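PDB 3LKB: probable branched-chain amino acid ABC transporter, amino acid binding protein from Thermus thermophilus, which probably binds branched-chain amino acids such as valine, held in its pocket here, and delivers them to an ABC transporter for uptake. Local coordinates for residues A23-G28 with E279-S284; Y34-N39 with R273-P278; Y256-D261 with L267-G272. The protein carries 2 engineered substitutions. One frame throughout, in Å; residues are numbered along the deposited sequence.

How the interactions relate
The three contacts lie on the same side of the chain's centre, their centres 12 to 13 Å apart. Interactions 1 and 2 share helix 21-41, the first near its start and the second towards its end; interactions 2 and 3 share helix 263-274. Along the chain they are nested: interaction 3 lies inside the loop closed by interaction 2, which lies inside that closed by interaction 1. Interactions 1 and 2 join the late helices to helix 21-41, as expected for a two-lobed binding protein whose late chain returns to the first lobe, and also touch the second subunit. Interaction 3 ties helix 263-274 to the loop leading into it from strand 250-253.

Interaction 1: residues A23-G28 with E279-S284; sequences AGAPYG and ENFIES
Phe281 and Pro26 bury nearly equal areas here, their side chains crossing at about a right angle. The ring approaches obliquely by one corner, with Phe281 CE1 3.6 Å from Pro26 CA. The neighbouring ring atom Phe281 CD1 lies 4.0 Å from Pro26 CB. Phe281 CZ meets the methyl of Ala25, 4.1 Å from its CB. A chi1 of -84° sets Phe281 CG beside its own backbone N, and the ring reaches out from the short helix 279-282 to the first turns of helix 21-41. That helix is kinked at Pro26, whose nitrogen carries no hydrogen for a bond to the preceding turn.

Ser284 meets the outer ring atoms of Pro26, CB and CG, with Ser284 OG 3.9 Å from Pro26 CG, while Phe281 lies mainly against the proline CA and N. This is van der Waals contact; the hydroxyl's polar partners lie elsewhere. It is hydrogen-bonded to Asp237 OD1 and to the backbone N of Asn286, so Ser284 is the N-cap of helix 285-308. Thr17 of the second subunit packs on Ala25 and its Gln57 on Phe281, bringing the contact to the dimer interface. The proline side chain lies about 10 Å from the bound valine; the arrangement belongs to the first lobe, near the cleft between the lobes where the amino acid binds, as in periplasmic binding proteins of the leucine-binding family.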
loop_
_atom_site.group_PDB
_atom_site.type_symbol
_atom_site.label_atom_id
_atom_site.label_comp_id
_atom_site.label_asym_id
_atom_site.label_seq_id
_atom_site.Cartn_x
_atom_site.Cartn_y
_atom_site.Cartn_z
ATOM N N ALA A 23 8.218 1.858 -0.491
ATOM C CA ALA A 23 8.870 3.147 -0.510
ATOM C C ALA A 23 7.906 4.188 -1.086
ATOM O O ALA A 23 7.793 5.297 -0.582
ATOM C CB ALA A 23 10.197 3.070 -1.333
ATOM N N GLY A 24 7.166 3.822 -2.118
ATOM C CA GLY A 24 6.290 4.789 -2.716
ATOM C C GLY A 24 5.146 5.275 -1.823
ATOM O O GLY A 24 4.698 6.419 -1.976
ATOM N N ALA A 25 4.655 4.412 -0.926
ATOM C CA ALA A 25 3.564 4.811 -0.039
ATOM C C ALA A 25 3.960 5.986 0.909
ATOM O O ALA A 25 3.376 7.074 0.840
ATOM C CB ALA A 25 3.001 3.601 0.732
ATOM N N PRO A 26 5.007 5.784 1.726
ATOM C CA PRO A 26 5.472 6.853 2.599
ATOM C C PRO A 26 5.987 8.086 1.820
ATOM O O PRO A 26 5.718 9.242 2.217
ATOM C CB PRO A 26 6.551 6.165 3.444
ATOM C CG PRO A 26 6.994 4.963 2.652
ATOM C CD PRO A 26 5.716 4.511 1.997
ATOM N N TYR A 27 6.637 7.853 0.696
ATOM C CA TYR A 27 7.035 8.939 -0.179
ATOM C C TYR A 27 5.841 9.789 -0.671
ATOM O O TYR A 27 5.872 11.015 -0.594
ATOM C CB TYR A 27 7.749 8.346 -1.401
ATOM C CG TYR A 27 8.523 9.333 -2.222
ATOM C CD1 TYR A 27 9.911 9.344 -2.176
ATOM C CD2 TYR A 27 7.881 10.244 -3.059
ATOM C CE1 TYR A 27 10.660 10.238 -2.941
ATOM C CE2 TYR A 27 8.626 11.147 -3.837
ATOM C CZ TYR A 27 10.021 11.136 -3.767
ATOM O OH TYR A 27 10.796 12.005 -4.541
ATOM N N GLY A 28 4.812 9.126 -1.204
ATOM C CA GLY A 28 3.649 9.825 -1.714
ATOM C C GLY A 28 3.036 10.585 -0.563
ATOM O O GLY A 28 2.679 11.756 -0.686
ATOM N N GLU A 279 2.818 5.815 12.993
ATOM C CA GLU A 279 4.183 5.927 13.474
ATOM C C GLU A 279 5.247 5.448 12.490
ATOM O O GLU A 279 6.284 6.115 12.317
ATOM C CB GLU A 279 4.364 5.200 14.803
ATOM C CG GLU A 279 5.128 6.069 15.776
ATOM C CD GLU A 279 4.290 7.293 16.225
ATOM O OE1 GLU A 279 3.346 7.071 17.038
ATOM O OE2 GLU A 279 4.564 8.458 15.770
ATOM N N ASN A 280 4.982 4.312 11.851
ATOM C CA ASN A 280 5.932 3.748 10.913
ATOM C C ASN A 280 6.087 4.552 9.606
ATOM O O ASN A 280 7.114 4.422 8.959
ATOM C CB ASN A 280 5.673 2.249 10.637
ATOM C CG ASN A 280 4.514 2.025 9.691
ATOM O OD1 ASN A 280 3.360 2.210 10.055
ATOM N ND2 ASN A 280 4.826 1.628 8.454
ATOM N N PHE A 281 5.096 5.373 9.240
ATOM C CA PHE A 281 5.280 6.366 8.169
ATOM C C PHE A 281 6.154 7.508 8.638
ATOM O O PHE A 281 7.094 7.868 7.944
ATOM C CB PHE A 281 3.946 6.923 7.638
ATOM C CG PHE A 281 3.342 6.063 6.609
ATOM C CD1 PHE A 281 3.067 6.552 5.340
ATOM C CD2 PHE A 281 3.079 4.727 6.884
ATOM C CE1 PHE A 281 2.543 5.715 4.367
ATOM C CE2 PHE A 281 2.562 3.899 5.917
ATOM C CZ PHE A 281 2.313 4.396 4.649
ATOM N N ILE A 282 5.835 8.064 9.809
ATOM C CA ILE A 282 6.549 9.191 10.388
ATOM C C ILE A 282 8.059 8.874 10.390
ATOM O O ILE A 282 8.879 9.733 10.054
ATOM C CB ILE A 282 6.143 9.486 11.875
ATOM C CG1 ILE A 282 4.689 10.005 12.071
ATOM C CG2 ILE A 282 7.149 10.401 12.540
ATOM C CD1 ILE A 282 4.146 10.733 10.931
ATOM N N GLU A 283 8.426 7.642 10.730
ATOM C CA GLU A 283 9.844 7.327 10.853
ATOM C C GLU A 283 10.536 6.783 9.606
ATOM O O GLU A 283 11.734 6.515 9.634
ATOM C CB GLU A 283 10.115 6.436 12.067
ATOM C CG GLU A 283 9.391 5.139 12.095
ATOM C CD GLU A 283 9.508 4.402 13.465
ATOM O OE1 GLU A 283 9.300 3.151 13.470
ATOM O OE2 GLU A 283 9.791 5.077 14.515
ATOM N N SER A 284 9.786 6.587 8.526
ATOM C CA SER A 284 10.382 6.017 7.356
ATOM C C SER A 284 11.365 6.989 6.736
ATOM O O SER A 284 11.093 8.181 6.659
ATOM C CB SER A 284 9.298 5.691 6.356
ATOM O OG SER A 284 9.832 4.940 5.288
#

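Interaction 2: residues Y34-N39 with R273-P278; sequences YCKWAN and RKYGRP
The phenol oxygen of Tyr275 presses on the backbone of helix 21-41 where Lys36 joins Trp37. Tyr275 OH comes within 3.2 Å of Trp37 N, but the angle is poor and no hydrogen bond forms. The other close approaches across the contact are mostly to carbon: Lys36 CB is 3.7 Å from Tyr275 OH. Trp37 CB lies 3.9 Å from Tyr275 OH, and this oxygen sits at the edge of the indole, near its plane.

Lys36 does the rest of the touching with the base of its chain. Its CG is 3.8 Å from Tyr275 CZ, and its CD lies over one face of the phenol ring. Bends at chi2 and chi3 then carry the ammonium group away, towards a long, weak ion pair with Glu32. The Tyr275 side chain, with CG beside its backbone N (chi1 -54°), leaves the end of helix 263-274 toward helix 21-41, and its OH arrives at the Lys36-Trp37 peptide. CG of Lys274 lies over the opposite ring face, toward the rim.

A Schellman motif ends helix 263-274 just behind the tyrosine. Gly276, with a positive phi of 63°, donates its N to Arg273 O at 2.8 Å, while Arg277 N reaches back to Gly272 O. Arg277 then turns to helix 21-41, where its NE forms a salt bridge with Asp33; its NH1 is hydrogen-bonded to Gln57 OE1 of the second subunit. Elsewhere on 34-39, Trp37 packs on Leu267 and Ile271 of helix 263-274, Tyr34 on Met291 and Val298 of helix 285-308, and Cys35 and Ala38 on Phe49 of strand 47-55. Helix 21-41 packs between that strand and these two late helices.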
loop_
_atom_site.group_PDB
_atom_site.type_symbol
_atom_site.label_atom_id
_atom_site.label_comp_id
_atom_site.label_asym_id
_atom_site.label_seq_id
_atom_site.Cartn_x
_atom_site.Cartn_y
_atom_site.Cartn_z
ATOM N N TYR A 34 3.433 17.635 3.018
ATOM C CA TYR A 34 4.229 18.843 2.940
ATOM C C TYR A 34 3.474 19.937 2.191
ATOM O O TYR A 34 3.481 21.111 2.586
ATOM C CB TYR A 34 5.529 18.531 2.228
ATOM C CG TYR A 34 6.481 19.662 2.437
ATOM C CD1 TYR A 34 7.122 19.763 3.636
ATOM C CD2 TYR A 34 6.660 20.587 1.428
ATOM C CE1 TYR A 34 7.964 20.815 3.875
ATOM C CE2 TYR A 34 7.494 21.655 1.664
ATOM C CZ TYR A 34 8.129 21.760 2.876
ATOM O OH TYR A 34 8.937 22.832 3.112
ATOM N N CYS A 35 2.830 19.525 1.091
ATOM C CA CYS A 35 2.070 20.449 0.288
ATOM C C CYS A 35 0.933 21.041 1.110
ATOM O O CYS A 35 0.583 22.223 0.964
ATOM C CB CYS A 35 1.518 19.756 -0.943
ATOM S SG CYS A 35 0.782 20.879 -2.171
ATOM N N LYS A 36 0.391 20.187 1.993
ATOM C CA LYS A 36 -0.686 20.547 2.906
ATOM C C LYS A 36 -0.187 21.568 3.904
ATOM O O LYS A 36 -0.830 22.580 4.174
ATOM C CB LYS A 36 -1.144 19.301 3.654
ATOM C CG LYS A 36 -2.607 19.334 4.056
ATOM C CD LYS A 36 -3.345 18.080 3.619
ATOM C CE LYS A 36 -3.603 18.088 2.123
ATOM N NZ LYS A 36 -4.388 16.891 1.694
ATOM N N TRP A 37 1.000 21.276 4.485
ATOM C CA TRP A 37 1.715 22.191 5.376
ATOM C C TRP A 37 2.126 23.523 4.698
ATOM O O TRP A 37 2.011 24.568 5.296
ATOM C CB TRP A 37 2.936 21.494 6.005
ATOM C CG TRP A 37 3.538 22.187 7.201
ATOM C CD1 TRP A 37 3.081 22.140 8.505
ATOM C CD2 TRP A 37 4.735 22.956 7.235
ATOM N NE1 TRP A 37 3.923 22.852 9.342
ATOM C CE2 TRP A 37 4.938 23.373 8.580
ATOM C CE3 TRP A 37 5.654 23.351 6.262
ATOM C CZ2 TRP A 37 6.010 24.189 8.963
ATOM C CZ3 TRP A 37 6.754 24.167 6.652
ATOM C CH2 TRP A 37 6.915 24.576 7.990
ATOM N N ALA A 38 2.564 23.489 3.442
ATOM C CA ALA A 38 2.802 24.741 2.699
ATOM C C ALA A 38 1.590 25.677 2.736
ATOM O O ALA A 38 1.738 26.872 2.956
ATOM C CB ALA A 38 3.214 24.458 1.262
ATOM N N ASN A 39 0.405 25.122 2.533
ATOM C CA ASN A 39 -0.846 25.903 2.531
ATOM C C ASN A 39 -1.198 26.488 3.911
ATOM O O ASN A 39 -1.546 27.675 4.000
ATOM C CB ASN A 39 -2.035 25.089 1.946
ATOM C CG ASN A 39 -1.998 24.984 0.412
ATOM O OD1 ASN A 39 -1.449 25.848 -0.289
ATOM N ND2 ASN A 39 -2.578 23.924 -0.114
ATOM N N ARG A 273 2.709 14.032 12.710
ATOM C CA ARG A 273 1.730 13.897 13.770
ATOM C C ARG A 273 0.514 14.747 13.464
ATOM O O ARG A 273 -0.640 14.278 13.561
ATOM C CB ARG A 273 2.333 14.141 15.164
ATOM C CG ARG A 273 2.727 15.565 15.528
ATOM C CD ARG A 273 1.551 16.417 16.157
ATOM N NE ARG A 273 0.868 15.761 17.295
ATOM C CZ ARG A 273 1.202 15.891 18.586
ATOM N NH1 ARG A 273 2.230 16.659 18.963
ATOM N NH2 ARG A 273 0.494 15.245 19.515
ATOM N N LYS A 274 0.778 15.953 12.971
ATOM C CA LYS A 274 -0.271 16.874 12.639
ATOM C C LYS A 274 -1.355 16.197 11.849
ATOM O O LYS A 274 -2.508 16.361 12.204
ATOM C CB LYS A 274 0.274 18.085 11.883
ATOM C CG LYS A 274 -0.796 19.143 11.553
ATOM C CD LYS A 274 -0.342 20.597 11.873
ATOM C CE LYS A 274 -1.324 21.642 11.301
ATOM N NZ LYS A 274 -2.802 21.372 11.600
ATOM N N TYR A 275 -1.012 15.447 10.795
ATOM C CA TYR A 275 -2.031 14.855 9.910
ATOM C C TYR A 275 -2.325 13.381 10.230
ATOM O O TYR A 275 -2.865 12.644 9.392
ATOM C CB TYR A 275 -1.682 15.044 8.406
ATOM C CG TYR A 275 -1.415 16.489 8.033
ATOM C CD1 TYR A 275 -2.430 17.469 8.171
ATOM C CD2 TYR A 275 -0.147 16.898 7.588
ATOM C CE1 TYR A 275 -2.195 18.822 7.878
ATOM C CE2 TYR A 275 0.114 18.251 7.258
ATOM C CZ TYR A 275 -0.919 19.215 7.418
ATOM O OH TYR A 275 -0.702 20.537 7.139
ATOM N N GLY A 276 -1.951 12.961 11.442
ATOM C CA GLY A 276 -2.271 11.624 11.975
ATOM C C GLY A 276 -1.675 10.450 11.201
ATOM O O GLY A 276 -2.309 9.408 11.077
ATOM N N ARG A 277 -0.465 10.607 10.665
ATOM C CA ARG A 277 0.171 9.487 9.981
ATOM C C ARG A 277 0.510 8.409 10.997
ATOM O O ARG A 277 0.760 8.722 12.164
ATOM C CB ARG A 277 1.437 9.933 9.224
ATOM C CG ARG A 277 1.136 10.873 8.070
ATOM C CD ARG A 277 0.227 10.196 7.096
ATOM N NE ARG A 277 0.162 10.987 5.887
ATOM C CZ ARG A 277 -0.483 10.656 4.780
ATOM N NH1 ARG A 277 -1.151 9.493 4.677
ATOM N NH2 ARG A 277 -0.445 11.509 3.764
ATOM N N PRO A 278 0.505 7.137 10.564
ATOM C CA PRO A 278 0.972 6.073 11.473
ATOM C C PRO A 278 2.445 6.234 11.792
ATOM O O PRO A 278 3.230 6.709 10.942
ATOM C CB PRO A 278 0.759 4.785 10.692
ATOM C CG PRO A 278 0.120 5.170 9.400
ATOM C CD PRO A 278 0.002 6.636 9.274
#

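Interaction 3: residues Y256-D261 with L267-G272; sequences YMAHED and LQKEIG
Lys269 of helix 263-274 reaches across to Ala258, which belongs to a type I beta turn running from Met257 to Glu260. The turn lies in the loop that leads from strand 250-253 to this helix, consistent with one of the chain's crossings between the two lobes of a periplasmic binding protein. Along the helix, Leu267 comes first and packs on Trp37 of helix 21-41. Gln268 turns its side chain to helix 285-308, where it touches Tyr287 and Met291.

Lys269 makes the contact itself. Its chain, bent at chi2, chi3 and chi4, places CE 4.2 Å from Ala258 CB and brings the ammonium group to the backbone carbonyl of the turn. Two residues later, Ile271 fits among Asp33, Tyr34 and Tyr287. Leu267 and Ile271 thus pack on helix 21-41, and Gln268 and Ile271 on helix 285-308.

Two bonds close the turn. Glu260 N donates to Met257 O at 3.1 Å. The carboxylate of Glu260 folds back on the same residue, with Met257 N 2.7 Å from Glu260 OE1 in a nearly straight bond (176°), and this oxygen also forms a salt bridge with Arg357. Across the contact, Lys269 NZ donates to Ala258 O at 2.9 Å, meeting it at a C=O...N angle of 134° and tilted 16° from the carbonyl plane.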
loop_
_atom_site.group_PDB
_atom_site.type_symbol
_atom_site.label_atom_id
_atom_site.label_comp_id
_atom_site.label_asym_id
_atom_site.label_seq_id
_atom_site.Cartn_x
_atom_site.Cartn_y
_atom_site.Cartn_z
ATOM N N TYR A 256 19.537 11.920 6.750
ATOM C CA TYR A 256 19.615 11.833 8.186
ATOM C C TYR A 256 18.628 10.764 8.647
ATOM O O TYR A 256 17.603 10.501 7.956
ATOM C CB TYR A 256 19.185 13.179 8.787
ATOM C CG TYR A 256 20.231 14.239 8.682
ATOM C CD1 TYR A 256 21.443 14.097 9.355
ATOM C CD2 TYR A 256 20.037 15.380 7.924
ATOM C CE1 TYR A 256 22.425 15.050 9.280
ATOM C CE2 TYR A 256 21.046 16.371 7.849
ATOM C CZ TYR A 256 22.225 16.175 8.522
ATOM O OH TYR A 256 23.254 17.083 8.497
ATOM N N MET A 257 18.920 10.172 9.811
ATOM C CA MET A 257 18.013 9.240 10.456
ATOM C C MET A 257 17.027 9.938 11.358
ATOM O O MET A 257 17.254 11.077 11.819
ATOM C CB MET A 257 18.777 8.236 11.285
ATOM C CG MET A 257 19.884 7.483 10.532
ATOM S SD MET A 257 19.157 6.471 9.203
ATOM C CE MET A 257 20.608 6.111 8.341
ATOM N N ALA A 258 15.965 9.209 11.656
ATOM C CA ALA A 258 14.902 9.661 12.525
ATOM C C ALA A 258 15.405 9.998 13.945
ATOM O O ALA A 258 14.764 10.791 14.659
ATOM C CB ALA A 258 13.810 8.602 12.587
ATOM N N HIS A 259 16.551 9.447 14.325
ATOM C CA HIS A 259 17.038 9.643 15.668
ATOM C C HIS A 259 18.085 10.715 15.743
ATOM O O HIS A 259 18.573 11.004 16.818
ATOM C CB HIS A 259 17.547 8.327 16.288
ATOM C CG HIS A 259 18.788 7.791 15.642
ATOM N ND1 HIS A 259 18.755 6.860 14.619
ATOM C CD2 HIS A 259 20.101 8.035 15.887
ATOM C CE1 HIS A 259 19.995 6.564 14.260
ATOM N NE2 HIS A 259 20.827 7.257 15.014
ATOM N N GLU A 260 18.448 11.316 14.625
ATOM C CA GLU A 260 19.381 12.458 14.692
ATOM C C GLU A 260 18.672 13.826 14.860
ATOM O O GLU A 260 17.450 13.971 14.648
ATOM C CB GLU A 260 20.336 12.444 13.495
ATOM C CG GLU A 260 21.220 11.219 13.419
ATOM C CD GLU A 260 21.931 11.079 12.070
ATOM O OE1 GLU A 260 21.280 10.644 11.078
ATOM O OE2 GLU A 260 23.164 11.383 12.014
ATOM N N ASP A 261 19.440 14.836 15.256
ATOM C CA ASP A 261 18.859 16.157 15.558
ATOM C C ASP A 261 19.090 17.210 14.479
ATOM O O ASP A 261 20.223 17.646 14.275
ATOM C CB ASP A 261 19.363 16.635 16.930
ATOM C CG ASP A 261 18.904 15.703 18.083
ATOM O OD1 ASP A 261 17.769 15.149 18.018
ATOM O OD2 ASP A 261 19.673 15.538 19.070
ATOM N N LEU A 267 10.738 18.682 11.773
ATOM C CA LEU A 267 9.577 19.067 10.974
ATOM C C LEU A 267 8.817 17.867 10.406
ATOM O O LEU A 267 7.582 17.833 10.424
ATOM C CB LEU A 267 10.007 20.025 9.848
ATOM C CG LEU A 267 8.884 20.587 8.979
ATOM C CD1 LEU A 267 8.090 21.522 9.887
ATOM C CD2 LEU A 267 9.407 21.319 7.694
ATOM N N GLN A 268 9.544 16.875 9.892
ATOM C CA GLN A 268 8.887 15.666 9.399
ATOM C C GLN A 268 7.966 15.078 10.484
ATOM O O GLN A 268 6.817 14.738 10.186
ATOM C CB GLN A 268 9.946 14.675 8.846
ATOM C CG GLN A 268 9.880 13.212 9.296
ATOM C CD GLN A 268 10.845 12.305 8.535
ATOM O OE1 GLN A 268 10.745 11.078 8.607
ATOM N NE2 GLN A 268 11.785 12.896 7.819
ATOM N N LYS A 269 8.472 15.022 11.724
ATOM C CA LYS A 269 7.770 14.499 12.899
ATOM C C LYS A 269 6.522 15.320 13.224
ATOM O O LYS A 269 5.399 14.786 13.329
ATOM C CB LYS A 269 8.719 14.502 14.114
ATOM C CG LYS A 269 9.471 13.195 14.464
ATOM C CD LYS A 269 9.871 12.395 13.250
ATOM C CE LYS A 269 11.329 11.846 13.329
ATOM N NZ LYS A 269 11.982 11.696 14.710
ATOM N N GLU A 270 6.719 16.630 13.298
ATOM C CA GLU A 270 5.659 17.583 13.531
ATOM C C GLU A 270 4.564 17.467 12.471
ATOM O O GLU A 270 3.379 17.363 12.809
ATOM C CB GLU A 270 6.228 19.014 13.572
ATOM C CG GLU A 270 5.144 20.111 13.625
ATOM C CD GLU A 270 5.662 21.584 13.737
ATOM O OE1 GLU A 270 6.888 21.877 13.704
ATOM O OE2 GLU A 270 4.782 22.478 13.840
ATOM N N ILE A 271 4.958 17.466 11.202
ATOM C CA ILE A 271 3.984 17.365 10.117
ATOM C C ILE A 271 3.290 15.999 10.152
ATOM O O ILE A 271 2.060 15.869 10.042
ATOM C CB ILE A 271 4.656 17.662 8.756
ATOM C CG1 ILE A 271 4.991 19.171 8.648
ATOM C CG2 ILE A 271 3.797 17.186 7.609
ATOM C CD1 ILE A 271 5.762 19.550 7.363
ATOM N N GLY A 272 4.084 14.963 10.363
ATOM C CA GLY A 272 3.501 13.636 10.437
ATOM C C GLY A 272 2.446 13.515 11.521
ATOM O O GLY A 272 1.412 12.937 11.293
#